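Local structure of octenoyl-CoA reductase/carboxylase (Streptomyces sp., 4A0S) at residues Ser322-Arg327 against Asn347-Met352; Tyr236-Val241 against Leu264-Val269; Ala206-Val211 against His365-Ala370; Asp36-Lys39 against Asp43-Val46; Gly432-Arg435 against Leu439-Leu442. The protein probably catalyses the NADPH-dependent reductive carboxylation of 2-octenoyl-CoA, which feeds an extender unit into cinnabaramide polyketide biosynthesis. All coordinates share one frame; numbering follows the deposited sequence.

From the N terminus, contact 4 closes a tight loop first, folding residues 36-39 back on 43-46 just ahead of helix 46-49. Contact 3 then closes the longest loop, from helix 200-210 to helix 365-376, with 153 residues between its segments. Two smaller loops lie within that span, one after the other: contact 2, tying helix 232-243 to the link before strand 269-271, and contact 1, joining helix 316-325 to helix 347-352. Contact 5 follows near the C terminus as another short closure, and no loops cross. In space contact 2 bridges its neighbours: Phe240 packs on Tyr207 of contact 3, and Leu264 on Leu439 of contact 5. Contact 4 stands apart, about 33 Å from contact 3, centre to centre.

Contact 1 of 5, residues Ser322-Arg327 against Asn347-Met352; sequences SVIVAR and NRYLWM. With CO8 (octanoyl-coenzyme A), chain L.
Tyr349 has its ring clamped between protein and ligand, with Ile324 over one face and a pantetheine methyl of octanoyl-coenzyme A over the other. On the protein side CG1 of Ile324 makes a CH-pi contact, 4.1 Å from the centroid of the Tyr349 ring and 18° off its normal. On the ligand side CDP of CO8 lies 3.8 Å from Tyr349 CZ, displaced toward the rim. The hydroxyl pins the ring's far end, Tyr349 OH donating to the phosphate oxygen O4A of CO8 at 3.0 Å. Val323 turns CG1 anti to its own N (chi1 172°), which brings that methyl to 3.9 Å from Tyr349 CB and 4.3 Å from Leu350 CD1. Arg348 bends at chi3 and lays its guanidinium over the same ligand methyl, CZ to CDP 3.5 Å, while NH1 gives O9P of CO8 a weak, bent bond of 3.0 Å. Without the guanidinium, as with an alanine here, O9P is likely to lose that donor, one side of CDP its cover and Asp346 its salt-bridge partner. Helix 316-325 is the crossover between strands 309-312 and 331-334 of the Rossmann-type sheet, and Lys355 NZ binds Val323 O and Ala326 O at its C-terminal end. Helix 285-303 flanks the contact through Val288 and Val289, Phe345 of strand 342-346 backs Val323 and Leu350, and Ile357 of the second subunit packs on Leu350.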
# COMPACT_ATOMS: atom_id res chain seq x y z
N SER A 322 21.28 12.10 -0.06
CA SER A 322 19.85 11.84 0.07
C SER A 322 19.60 10.49 0.72
O SER A 322 18.77 10.38 1.62
CB SER A 322 19.16 11.90 -1.29
OG SER A 322 19.21 13.22 -1.77
N VAL A 323 20.37 9.48 0.30
CA VAL A 323 20.29 8.15 0.89
C VAL A 323 20.71 8.17 2.36
O VAL A 323 20.08 7.52 3.20
CB VAL A 323 21.15 7.12 0.10
CG1 VAL A 323 21.21 5.82 0.85
CG2 VAL A 323 20.53 6.87 -1.24
N ILE A 324 21.74 8.92 2.68
CA ILE A 324 22.24 8.93 4.05
C ILE A 324 21.29 9.66 4.99
O ILE A 324 20.99 9.19 6.09
CB ILE A 324 23.65 9.55 4.12
CG1 ILE A 324 24.65 8.60 3.43
CG2 ILE A 324 24.06 9.78 5.60
CD1 ILE A 324 25.94 9.26 3.06
N VAL A 325 20.79 10.80 4.51
CA VAL A 325 20.02 11.72 5.34
C VAL A 325 18.62 11.23 5.69
O VAL A 325 18.11 11.53 6.75
CB VAL A 325 19.98 13.11 4.70
CG1 VAL A 325 18.95 13.17 3.57
CG2 VAL A 325 19.73 14.16 5.72
N ALA A 326 18.01 10.46 4.80
CA ALA A 326 16.65 9.99 5.04
C ALA A 326 16.60 9.17 6.33
O ALA A 326 17.50 8.40 6.60
CB ALA A 326 16.15 9.20 3.86
N ARG A 327 15.55 9.37 7.13
CA ARG A 327 15.34 8.55 8.32
C ARG A 327 15.35 7.06 7.98
O ARG A 327 15.20 6.68 6.83
CB ARG A 327 14.01 8.88 8.98
CG ARG A 327 12.78 8.38 8.21
CD ARG A 327 11.62 8.31 9.17
NE ARG A 327 10.33 8.18 8.50
CZ ARG A 327 9.76 7.03 8.16
NH1 ARG A 327 10.35 5.86 8.37
NH2 ARG A 327 8.56 7.05 7.60
N ASN A 347 25.04 1.65 -0.02
CA ASN A 347 23.87 0.81 0.14
C ASN A 347 23.62 0.39 1.57
O ASN A 347 22.51 0.01 1.92
CB ASN A 347 23.93 -0.43 -0.76
CG ASN A 347 22.58 -1.14 -0.86
OD1 ASN A 347 21.54 -0.50 -1.05
ND2 ASN A 347 22.59 -2.45 -0.73
N ARG A 348 24.65 0.46 2.40
CA ARG A 348 24.46 0.16 3.81
C ARG A 348 23.37 1.04 4.40
O ARG A 348 22.51 0.56 5.13
CB ARG A 348 25.76 0.31 4.59
CG ARG A 348 26.73 -0.82 4.29
CD ARG A 348 28.06 -0.54 4.93
NE ARG A 348 28.49 0.83 4.69
CZ ARG A 348 29.44 1.46 5.37
NH1 ARG A 348 30.08 0.82 6.34
NH2 ARG A 348 29.75 2.71 5.08
N TYR A 349 23.38 2.32 4.06
CA TYR A 349 22.36 3.22 4.55
C TYR A 349 20.99 2.85 4.00
O TYR A 349 19.98 3.02 4.67
CB TYR A 349 22.74 4.68 4.27
CG TYR A 349 23.95 5.05 5.07
CD1 TYR A 349 23.84 5.47 6.39
CD2 TYR A 349 25.24 4.91 4.53
CE1 TYR A 349 24.96 5.78 7.15
CE2 TYR A 349 26.36 5.21 5.27
CZ TYR A 349 26.22 5.65 6.58
OH TYR A 349 27.34 5.95 7.31
N LEU A 350 20.97 2.28 2.81
CA LEU A 350 19.70 1.91 2.23
C LEU A 350 19.10 0.67 2.89
O LEU A 350 17.98 0.71 3.40
CB LEU A 350 19.82 1.69 0.73
CG LEU A 350 18.44 1.69 0.09
CD1 LEU A 350 17.95 3.13 -0.01
CD2 LEU A 350 18.56 1.09 -1.27
N TRP A 351 19.83 -0.45 2.88
CA TRP A 351 19.25 -1.69 3.38
C TRP A 351 19.25 -1.77 4.90
O TRP A 351 18.27 -2.19 5.50
CB TRP A 351 19.91 -2.92 2.76
CG TRP A 351 20.94 -3.59 3.64
CD1 TRP A 351 20.71 -4.31 4.78
CD2 TRP A 351 22.35 -3.60 3.43
NE1 TRP A 351 21.89 -4.76 5.31
CE2 TRP A 351 22.91 -4.35 4.50
CE3 TRP A 351 23.20 -3.07 2.45
CZ2 TRP A 351 24.29 -4.56 4.60
CZ3 TRP A 351 24.56 -3.30 2.56
CH2 TRP A 351 25.09 -4.03 3.63
N MET A 352 20.34 -1.34 5.53
CA MET A 352 20.44 -1.46 6.98
C MET A 352 19.37 -0.63 7.68
O MET A 352 18.87 -0.98 8.74
CB MET A 352 21.81 -1.02 7.48
CG MET A 352 22.89 -2.03 7.27
SD MET A 352 22.71 -3.42 8.42
CE MET A 352 23.13 -2.71 10.01
N1A CO8 L . 37.95 -0.20 14.93
C2A CO8 L . 37.22 0.41 15.87
N3A CO8 L . 36.20 1.19 15.55
C4A CO8 L . 35.87 1.40 14.26
C5A CO8 L . 36.62 0.79 13.25
C6A CO8 L . 37.68 -0.03 13.62
N6A CO8 L . 38.43 -0.64 12.70
N7A CO8 L . 36.10 1.16 12.08
C8A CO8 L . 35.07 1.97 12.33
N9A CO8 L . 34.93 2.13 13.66
C1B CO8 L . 33.87 2.96 14.34
C2B CO8 L . 34.01 4.48 14.21
O2B CO8 L . 33.67 5.10 15.47
C3B CO8 L . 32.97 4.84 13.15
O3B CO8 L . 32.40 6.13 13.39
P3B CO8 L . 32.58 7.33 12.33
O7A CO8 L . 34.19 7.46 12.12
O8A CO8 L . 31.98 6.79 10.93
O9A CO8 L . 31.93 8.58 12.80
C4B CO8 L . 31.89 3.81 13.38
O4B CO8 L . 32.60 2.59 13.70
C5B CO8 L . 31.01 3.67 12.11
O5B CO8 L . 29.82 2.88 12.35
P1A CO8 L . 28.48 3.51 13.07
O1A CO8 L . 27.34 2.35 12.95
O2A CO8 L . 28.72 3.93 14.47
O3A CO8 L . 27.97 4.79 12.17
P2A CO8 L . 26.66 4.78 11.20
O4A CO8 L . 26.87 6.08 10.27
O5A CO8 L . 25.32 4.77 11.87
O6A CO8 L . 26.84 3.53 10.19
CBP CO8 L . 26.22 1.49 9.01
CCP CO8 L . 25.73 2.70 9.81
CDP CO8 L . 26.86 2.03 7.72
CEP CO8 L . 24.99 0.63 8.67
CAP CO8 L . 27.26 0.72 9.87
OAP CO8 L . 26.72 0.46 11.18
C9P CO8 L . 27.65 -0.62 9.25
O9P CO8 L . 28.36 -0.69 8.24
N8P CO8 L . 27.12 -1.66 9.91
C7P CO8 L . 27.29 -3.05 9.49
C6P CO8 L . 26.45 -3.27 8.23
C5P CO8 L . 27.10 -4.36 7.39
O5P CO8 L . 28.00 -4.11 6.59
N4P CO8 L . 26.65 -5.60 7.63
C3P CO8 L . 25.59 -5.89 8.61
C2P CO8 L . 25.13 -7.32 8.38
S1P CO8 L . 23.95 -7.48 6.98
C1' CO8 L . 23.41 -9.05 7.43
O1' CO8 L . 24.09 -10.03 7.11
C2' CO8 L . 22.25 -9.14 8.19
C3' CO8 L . 21.73 -10.37 8.60
C4' CO8 L . 20.53 -10.49 9.31
C5' CO8 L . 19.88 -9.18 9.77
C6' CO8 L . 18.75 -9.48 10.78
C7' CO8 L . 18.38 -8.16 11.43
C8' CO8 L . 17.19 -8.37 12.37

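Contact 2 of 5, residues Tyr236-Val241 against Leu264-Val269; sequences YAIQFV and LGCDLV
Ile238 does most of the touching from helix 232-243, spreading both of its branches over Leu264 and Cys266. Its CD1 meets Leu264 CD1 at 3.8 Å, the two side chains crossing at about a right angle. The other branch runs anti to the backbone N, and there Ile238 CG2 rests 3.7 Å from the carbonyl oxygen of Leu264 and 3.8 Å from Cys266 CB. The next residue, Gln239, brings NE2 to 4.3 Å from Leu264 CD2, a loose contact; that amide nitrogen is bound instead by Val381 O and Ser235 O. Between the two apolar residues the chain turns at Gly265, whose positive phi (84°) closes a Schellman motif at the end of helix 255-263; a side chain there would jam against the carbonyl of Leu264. This is the nucleotide-binding domain, which has a Rossmann-type fold: helix 232-243 starts at Gly232, an NADP-binding residue, and the link carrying Leu264 and Cys266 leads into strand 269-271 of the parallel sheet. Further out, Val261 packs on Ile238, Ala250 on Cys266 and Pro438 on Leu264, while Lys242 NZ reaches back from the next helical turn to bind Gly265 O.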
# COMPACT_ATOMS: atom_id res chain seq x y z
N TYR A 236 6.95 23.53 -6.21
CA TYR A 236 5.69 22.83 -5.96
C TYR A 236 5.78 21.83 -4.85
O TYR A 236 4.85 21.70 -4.06
CB TYR A 236 5.16 22.18 -7.23
CG TYR A 236 4.76 23.22 -8.23
CD1 TYR A 236 3.67 24.06 -7.99
CD2 TYR A 236 5.48 23.39 -9.41
CE1 TYR A 236 3.30 25.05 -8.92
CE2 TYR A 236 5.12 24.36 -10.34
CZ TYR A 236 4.04 25.19 -10.08
OH TYR A 236 3.68 26.14 -10.99
N ALA A 237 6.91 21.13 -4.79
CA ALA A 237 7.17 20.18 -3.72
C ALA A 237 6.94 20.88 -2.39
O ALA A 237 6.24 20.37 -1.52
CB ALA A 237 8.59 19.65 -3.82
N ILE A 238 7.51 22.08 -2.25
CA ILE A 238 7.31 22.87 -1.03
C ILE A 238 5.83 23.03 -0.70
O ILE A 238 5.41 22.87 0.44
CB ILE A 238 7.95 24.27 -1.15
CG1 ILE A 238 9.46 24.15 -1.03
CG2 ILE A 238 7.38 25.23 -0.09
CD1 ILE A 238 10.21 25.32 -1.66
N GLN A 239 5.04 23.34 -1.71
CA GLN A 239 3.63 23.61 -1.50
C GLN A 239 2.86 22.37 -1.13
O GLN A 239 2.01 22.40 -0.24
CB GLN A 239 3.04 24.26 -2.73
CG GLN A 239 3.64 25.61 -3.00
CD GLN A 239 2.83 26.32 -4.01
OE1 GLN A 239 1.69 26.69 -3.74
NE2 GLN A 239 3.36 26.44 -5.21
N PHE A 240 3.16 21.26 -1.80
CA PHE A 240 2.52 20.01 -1.47
C PHE A 240 2.90 19.56 -0.06
O PHE A 240 2.06 19.06 0.67
CB PHE A 240 2.87 18.93 -2.47
CG PHE A 240 2.33 19.19 -3.83
CD1 PHE A 240 1.01 19.62 -4.00
CD2 PHE A 240 3.13 19.04 -4.95
CE1 PHE A 240 0.50 19.87 -5.29
CE2 PHE A 240 2.63 19.30 -6.22
CZ PHE A 240 1.32 19.70 -6.38
N VAL A 241 4.16 19.77 0.31
CA VAL A 241 4.60 19.40 1.64
C VAL A 241 3.83 20.23 2.67
O VAL A 241 3.18 19.71 3.58
CB VAL A 241 6.12 19.55 1.80
CG1 VAL A 241 6.52 19.26 3.26
CG2 VAL A 241 6.84 18.58 0.86
N LEU A 264 7.58 30.99 -0.72
CA LEU A 264 6.64 29.88 -0.79
C LEU A 264 6.29 29.34 0.59
O LEU A 264 5.56 28.35 0.72
CB LEU A 264 7.23 28.76 -1.65
CG LEU A 264 7.57 29.13 -3.10
CD1 LEU A 264 8.44 28.04 -3.69
CD2 LEU A 264 6.34 29.31 -3.92
N GLY A 265 6.81 29.96 1.64
CA GLY A 265 6.47 29.55 2.99
C GLY A 265 7.29 28.39 3.50
O GLY A 265 6.94 27.77 4.53
N CYS A 266 8.37 28.07 2.80
CA CYS A 266 9.36 27.16 3.36
C CYS A 266 10.32 27.94 4.23
O CYS A 266 11.23 28.60 3.70
CB CYS A 266 10.14 26.49 2.25
SG CYS A 266 11.14 25.16 2.90
N ASP A 267 10.12 27.90 5.54
CA ASP A 267 10.96 28.70 6.42
C ASP A 267 12.14 27.92 6.99
O ASP A 267 13.00 28.51 7.65
CB ASP A 267 10.16 29.35 7.54
CG ASP A 267 9.79 28.38 8.62
OD1 ASP A 267 9.11 27.39 8.30
OD2 ASP A 267 10.19 28.62 9.79
N LEU A 268 12.17 26.62 6.74
CA LEU A 268 13.33 25.81 7.06
C LEU A 268 14.14 25.65 5.80
O LEU A 268 13.72 25.01 4.84
CB LEU A 268 12.94 24.45 7.63
CG LEU A 268 12.05 24.51 8.87
CD1 LEU A 268 11.75 23.09 9.30
CD2 LEU A 268 12.68 25.32 10.01
N VAL A 269 15.30 26.29 5.81
CA VAL A 269 16.12 26.36 4.64
C VAL A 269 17.54 26.01 5.00
O VAL A 269 18.08 26.47 6.01
CB VAL A 269 16.07 27.77 4.03
CG1 VAL A 269 16.81 27.79 2.71
CG2 VAL A 269 14.62 28.19 3.85

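Contact 3 of 5, residues Ala206-Val211 against His365-Ala370; sequences AYRMLV and HEEQQA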
# COMPACT_ATOMS: atom_id res chain seq x y z
N ALA A 206 5.90 16.72 -8.96
CA ALA A 206 6.14 16.84 -7.54
C ALA A 206 5.00 16.14 -6.78
O ALA A 206 5.20 15.54 -5.72
CB ALA A 206 6.23 18.32 -7.15
N TYR A 207 3.81 16.22 -7.35
CA TYR A 207 2.61 15.69 -6.75
C TYR A 207 2.73 14.17 -6.70
O TYR A 207 2.47 13.54 -5.67
CB TYR A 207 1.36 16.09 -7.54
CG TYR A 207 0.13 15.48 -6.93
CD1 TYR A 207 -0.20 14.14 -7.18
CD2 TYR A 207 -0.68 16.22 -6.06
CE1 TYR A 207 -1.31 13.56 -6.58
CE2 TYR A 207 -1.80 15.65 -5.47
CZ TYR A 207 -2.09 14.31 -5.73
OH TYR A 207 -3.18 13.73 -5.15
N ARG A 208 3.11 13.59 -7.83
CA ARG A 208 3.30 12.14 -7.89
C ARG A 208 4.34 11.71 -6.85
O ARG A 208 4.13 10.77 -6.10
CB ARG A 208 3.75 11.69 -9.28
CG ARG A 208 3.92 10.18 -9.33
CD ARG A 208 4.26 9.66 -10.71
NE ARG A 208 4.44 8.22 -10.66
CZ ARG A 208 3.50 7.33 -10.99
NH1 ARG A 208 2.29 7.72 -11.39
NH2 ARG A 208 3.76 6.03 -10.91
N MET A 209 5.47 12.42 -6.84
CA MET A 209 6.57 12.12 -5.95
C MET A 209 6.21 12.19 -4.48
O MET A 209 6.75 11.44 -3.69
CB MET A 209 7.70 13.12 -6.22
CG MET A 209 8.32 12.89 -7.59
SD MET A 209 9.53 14.14 -7.97
CE MET A 209 10.86 13.67 -6.85
N LEU A 210 5.30 13.09 -4.11
CA LEU A 210 5.11 13.40 -2.70
C LEU A 210 3.73 13.14 -2.19
O LEU A 210 3.56 12.74 -1.06
CB LEU A 210 5.45 14.86 -2.41
CG LEU A 210 6.90 15.26 -2.64
CD1 LEU A 210 7.00 16.78 -2.52
CD2 LEU A 210 7.81 14.57 -1.61
N VAL A 211 2.72 13.42 -3.02
CA VAL A 211 1.37 13.36 -2.52
C VAL A 211 0.75 12.02 -2.85
O VAL A 211 0.09 11.40 -2.02
CB VAL A 211 0.49 14.51 -3.05
CG1 VAL A 211 -0.96 14.38 -2.52
CG2 VAL A 211 1.10 15.87 -2.67
N HIS A 365 -2.67 10.83 -15.48
CA HIS A 365 -3.80 11.73 -15.64
C HIS A 365 -4.57 11.90 -14.33
O HIS A 365 -5.08 12.98 -14.05
CB HIS A 365 -4.69 11.13 -16.71
CG HIS A 365 -5.64 12.09 -17.33
ND1 HIS A 365 -5.38 13.43 -17.46
CD2 HIS A 365 -6.84 11.87 -17.91
CE1 HIS A 365 -6.39 14.01 -18.08
NE2 HIS A 365 -7.29 13.08 -18.36
N GLU A 366 -4.66 10.84 -13.54
CA GLU A 366 -5.34 10.94 -12.25
C GLU A 366 -4.58 11.88 -11.31
O GLU A 366 -5.17 12.76 -10.69
CB GLU A 366 -5.54 9.57 -11.59
CG GLU A 366 -6.20 9.70 -10.23
CD GLU A 366 -6.47 8.40 -9.55
OE1 GLU A 366 -5.50 7.64 -9.31
OE2 GLU A 366 -7.65 8.15 -9.23
N GLU A 367 -3.28 11.70 -11.24
CA GLU A 367 -2.45 12.54 -10.38
C GLU A 367 -2.48 13.98 -10.82
O GLU A 367 -2.40 14.89 -10.00
CB GLU A 367 -1.01 12.02 -10.39
CG GLU A 367 -0.93 10.73 -9.69
CD GLU A 367 0.35 10.01 -9.96
OE1 GLU A 367 0.85 10.03 -11.10
OE2 GLU A 367 0.86 9.43 -8.99
N GLN A 368 -2.58 14.17 -12.12
CA GLN A 368 -2.58 15.48 -12.69
C GLN A 368 -3.88 16.18 -12.37
O GLN A 368 -3.88 17.35 -12.07
CB GLN A 368 -2.33 15.40 -14.18
CG GLN A 368 -0.86 15.16 -14.47
CD GLN A 368 -0.03 16.41 -14.22
OE1 GLN A 368 -0.51 17.39 -13.63
NE2 GLN A 368 1.23 16.38 -14.64
N GLN A 369 -4.99 15.43 -12.44
CA GLN A 369 -6.27 15.97 -12.00
C GLN A 369 -6.24 16.33 -10.53
O GLN A 369 -6.76 17.38 -10.15
CB GLN A 369 -7.39 14.97 -12.21
CG GLN A 369 -8.66 15.44 -11.54
CD GLN A 369 -9.80 14.52 -11.81
OE1 GLN A 369 -10.62 14.76 -12.69
NE2 GLN A 369 -9.85 13.42 -11.07
N ALA A 370 -5.66 15.46 -9.71
CA ALA A 370 -5.54 15.73 -8.28
C ALA A 370 -4.74 17.01 -8.09
O ALA A 370 -5.09 17.87 -7.27
CB ALA A 370 -4.85 14.59 -7.60
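Helices 206-210 and 365-370 cross steeply, their axes 9.5 Å apart at closest and 103° between directions, the CA atoms of Arg208 and Glu367 being the nearest across the contact. Those two residues form a buried salt bridge: Arg208 NH1 donates to Glu367 OE1 at 2.7 Å, entering on the syn side but 28° out of the carboxylate plane. The guanidinium and carboxylate planes stand 87° apart, so a single oxygen takes the bond instead of a two-pronged pairing. Because the arginine chain is extended from CG to NE, its methylenes run beside the acid, CG lying 3.2 Å from Glu367 OE2. That second oxygen is bound by Ser212 OG, and Arg208 NH2 has another acid in Asp154, so both buried charges are doubly tied. Tyr207, with CG anti to the backbone N, projects at the other helix: Glu367 O sits over one ring face, 3.7 Å from CD1, and Val211 CB covers the opposite face. Farther out on the ring Ala370 CB is pressed tightly, 3.1 Å from Tyr207 OH. Phe240 of helix 232-243 meets the Tyr207 ring edge-to-face; helix 200-210 leans on strand 309-312 through Phe311, and helix 365-376 rests on Leu185 of strand 184-186.

Contact 4 of 5, residues Asp36-Lys39 against Asp43-Val46; sequences DMFK and DKDV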
# COMPACT_ATOMS: atom_id res chain seq x y z
N ASP A 36 24.01 17.02 -33.52
CA ASP A 36 25.41 16.83 -33.11
C ASP A 36 26.19 18.13 -32.98
O ASP A 36 27.41 18.10 -32.84
CB ASP A 36 26.15 15.91 -34.08
CG ASP A 36 25.44 14.58 -34.29
OD1 ASP A 36 25.07 13.92 -33.28
OD2 ASP A 36 25.24 14.20 -35.46
N MET A 37 25.50 19.27 -33.00
CA MET A 37 26.17 20.58 -33.04
C MET A 37 26.92 20.94 -31.76
O MET A 37 27.72 21.88 -31.75
CB MET A 37 25.18 21.69 -33.35
CG MET A 37 24.27 21.98 -32.18
SD MET A 37 23.10 23.26 -32.56
CE MET A 37 24.19 24.69 -32.56
N PHE A 38 26.62 20.22 -30.68
CA PHE A 38 27.29 20.44 -29.40
C PHE A 38 28.34 19.38 -29.10
O PHE A 38 28.86 19.31 -27.97
CB PHE A 38 26.28 20.52 -28.25
CG PHE A 38 25.32 21.67 -28.36
CD1 PHE A 38 25.79 22.99 -28.42
CD2 PHE A 38 23.95 21.44 -28.39
CE1 PHE A 38 24.90 24.06 -28.52
CE2 PHE A 38 23.05 22.50 -28.49
CZ PHE A 38 23.52 23.81 -28.55
N LYS A 39 28.67 18.56 -30.09
CA LYS A 39 29.73 17.59 -29.90
C LYS A 39 30.95 18.34 -29.36
O LYS A 39 31.41 19.31 -29.95
CB LYS A 39 30.05 16.87 -31.21
CG LYS A 39 31.15 15.81 -31.09
CD LYS A 39 30.63 14.47 -30.57
CE LYS A 39 30.56 13.43 -31.68
NZ LYS A 39 29.26 13.46 -32.41
N ASP A 43 29.49 24.52 -22.65
CA ASP A 43 28.22 25.17 -22.39
C ASP A 43 27.38 25.11 -23.66
O ASP A 43 27.58 25.90 -24.58
CB ASP A 43 28.43 26.61 -21.93
CG ASP A 43 27.15 27.43 -21.90
OD1 ASP A 43 26.04 26.86 -21.85
OD2 ASP A 43 27.26 28.67 -21.94
N LYS A 44 26.45 24.17 -23.70
CA LYS A 44 25.61 23.92 -24.88
C LYS A 44 24.43 24.87 -24.91
O LYS A 44 23.29 24.51 -24.59
CB LYS A 44 25.16 22.47 -24.90
CG LYS A 44 26.32 21.50 -24.77
CD LYS A 44 25.88 20.06 -24.75
CE LYS A 44 27.10 19.14 -24.70
NZ LYS A 44 26.68 17.75 -24.99
N ASP A 45 24.74 26.11 -25.28
CA ASP A 45 23.80 27.21 -25.27
C ASP A 45 22.54 26.86 -26.04
O ASP A 45 22.55 26.83 -27.29
CB ASP A 45 24.48 28.45 -25.87
CG ASP A 45 23.64 29.72 -25.73
OD1 ASP A 45 22.45 29.62 -25.40
OD2 ASP A 45 24.19 30.82 -25.96
N VAL A 46 21.45 26.62 -25.31
CA VAL A 46 20.18 26.22 -25.95
C VAL A 46 19.77 27.21 -27.02
O VAL A 46 19.01 26.88 -27.92
CB VAL A 46 19.01 26.13 -24.97
CG1 VAL A 46 19.29 25.09 -23.92
CG2 VAL A 46 18.66 27.52 -24.38
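Phe38, third residue of the type I turn Asp36-Lys39, lays its ring against Lys44, the centre of an inverse gamma turn. Lys44 CB lies over one face, 3.6 Å from the centroid of the Phe38 ring and 16° off the normal, a CH-pi contact. Met37 CG covers the opposite face. The lysine chain is extended beyond CG, which carries CD past the base of the ring to 3.6 Å from Phe38 CB and delivers NZ to its salt-bridge partner Glu85. In the gamma turn Asp45 N bonds only weakly to Asp43 O; the next step is an N-cap, Asp45 capping a backbone N of helix 46-49 while also pairing with Arg47. Its carbonyl returns to the ring, Asp45 O lying 3.4 Å from Phe38 CZ. Were Phe38 a mere alanine, a gap would probably open between Met37 and Lys44, leaving the lysine methylenes freer to turn. Ser49 packs on Phe38, and Gln401 binds both Lys44 O and Val46 N from helix 393-401.

Contact 5 of 5, residues Gly432-Arg435 against Leu439-Leu442; sequences GEDR and LRGL
Arg440 NH2 donates to Asp434 OD1 at 3.2 Å in a salt bridge that is nearly straight, 162° at the hydrogen. The oxygen lies at the edge of the guanidinium, in its plane, whereas the donor meets OD1 nearly along the C-O bond, between the two lone-pair directions. With the carboxylate turned 64° from the guanidinium, one nitrogen and one oxygen make the pairing. Glu433 flanks the same NH2: its CG lies 3.6 Å away, and its carbonyl oxygen, already bound by Asn437 ND2, is 3.4 Å from Arg440 NH2. The Glu433 carboxylate takes Arg428 as its salt-bridge partner. Arg440 starts with CG anti to the backbone N and then bends at chi3, which swings the guanidinium back over the start of helix 433-436. The arginine itself is second residue of a type II turn from Leu439 to Leu442, closed by Leu442 N to Leu439 O at 3.0 Å, with Gly441 supplying the positive phi. On the other side Gly432 also has positive phi, where a side chain would collide with the preceding carbonyl. The salt bridge lies at the surface, so solvent would probably weaken its pull. Inward from the turn, Leu439 packs on Leu264 and Ala260, and Leu442 on Ala263.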
# COMPACT_ATOMS: atom_id res chain seq x y z
N GLY A 432 -6.25 36.09 -4.18
CA GLY A 432 -5.33 37.20 -4.21
C GLY A 432 -4.26 36.95 -5.22
O GLY A 432 -3.63 35.89 -5.22
N GLU A 433 -4.03 37.95 -6.07
CA GLU A 433 -3.06 37.87 -7.14
C GLU A 433 -1.67 37.64 -6.57
O GLU A 433 -0.84 36.96 -7.18
CB GLU A 433 -3.10 39.16 -7.94
CG GLU A 433 -2.31 39.10 -9.21
CD GLU A 433 -2.68 40.20 -10.16
OE1 GLU A 433 -2.94 41.34 -9.68
OE2 GLU A 433 -2.73 39.92 -11.38
N ASP A 434 -1.42 38.20 -5.39
CA ASP A 434 -0.11 38.05 -4.73
C ASP A 434 0.08 36.67 -4.13
O ASP A 434 1.17 36.09 -4.22
CB ASP A 434 0.12 39.14 -3.68
CG ASP A 434 0.27 40.52 -4.31
OD1 ASP A 434 0.56 40.58 -5.53
OD2 ASP A 434 0.09 41.53 -3.60
N ARG A 435 -0.97 36.13 -3.53
CA ARG A 435 -0.93 34.75 -3.06
C ARG A 435 -0.67 33.82 -4.25
O ARG A 435 0.03 32.82 -4.12
CB ARG A 435 -2.22 34.35 -2.33
CG ARG A 435 -2.50 32.82 -2.35
CD ARG A 435 -2.98 32.24 -1.03
NE ARG A 435 -3.07 30.77 -1.07
CZ ARG A 435 -2.04 29.93 -1.01
NH1 ARG A 435 -0.79 30.39 -0.92
NH2 ARG A 435 -2.25 28.62 -1.03
N LEU A 439 6.26 34.05 -6.28
CA LEU A 439 7.58 34.21 -6.88
C LEU A 439 7.68 35.36 -7.87
O LEU A 439 8.71 35.50 -8.54
CB LEU A 439 8.02 32.91 -7.54
CG LEU A 439 8.15 31.71 -6.60
CD1 LEU A 439 8.65 30.51 -7.38
CD2 LEU A 439 9.07 31.99 -5.39
N ARG A 440 6.66 36.21 -7.94
CA ARG A 440 6.66 37.29 -8.93
C ARG A 440 7.95 38.11 -8.79
O ARG A 440 8.32 38.51 -7.68
CB ARG A 440 5.46 38.20 -8.74
CG ARG A 440 5.32 39.22 -9.85
CD ARG A 440 4.59 40.48 -9.40
NE ARG A 440 3.35 40.21 -8.66
CZ ARG A 440 2.29 39.57 -9.15
NH1 ARG A 440 2.28 39.10 -10.39
NH2 ARG A 440 1.22 39.40 -8.38
N GLY A 441 8.64 38.30 -9.91
CA GLY A 441 9.80 39.20 -9.94
C GLY A 441 11.08 38.66 -9.33
O GLY A 441 12.13 39.31 -9.42
N LEU A 442 11.02 37.48 -8.71
CA LEU A 442 12.21 36.89 -8.07
C LEU A 442 13.07 36.18 -9.08
O LEU A 442 12.56 35.63 -10.04
CB LEU A 442 11.81 35.90 -6.98
CG LEU A 442 11.03 36.47 -5.79
CD1 LEU A 442 11.04 35.46 -4.67
CD2 LEU A 442 11.60 37.81 -5.33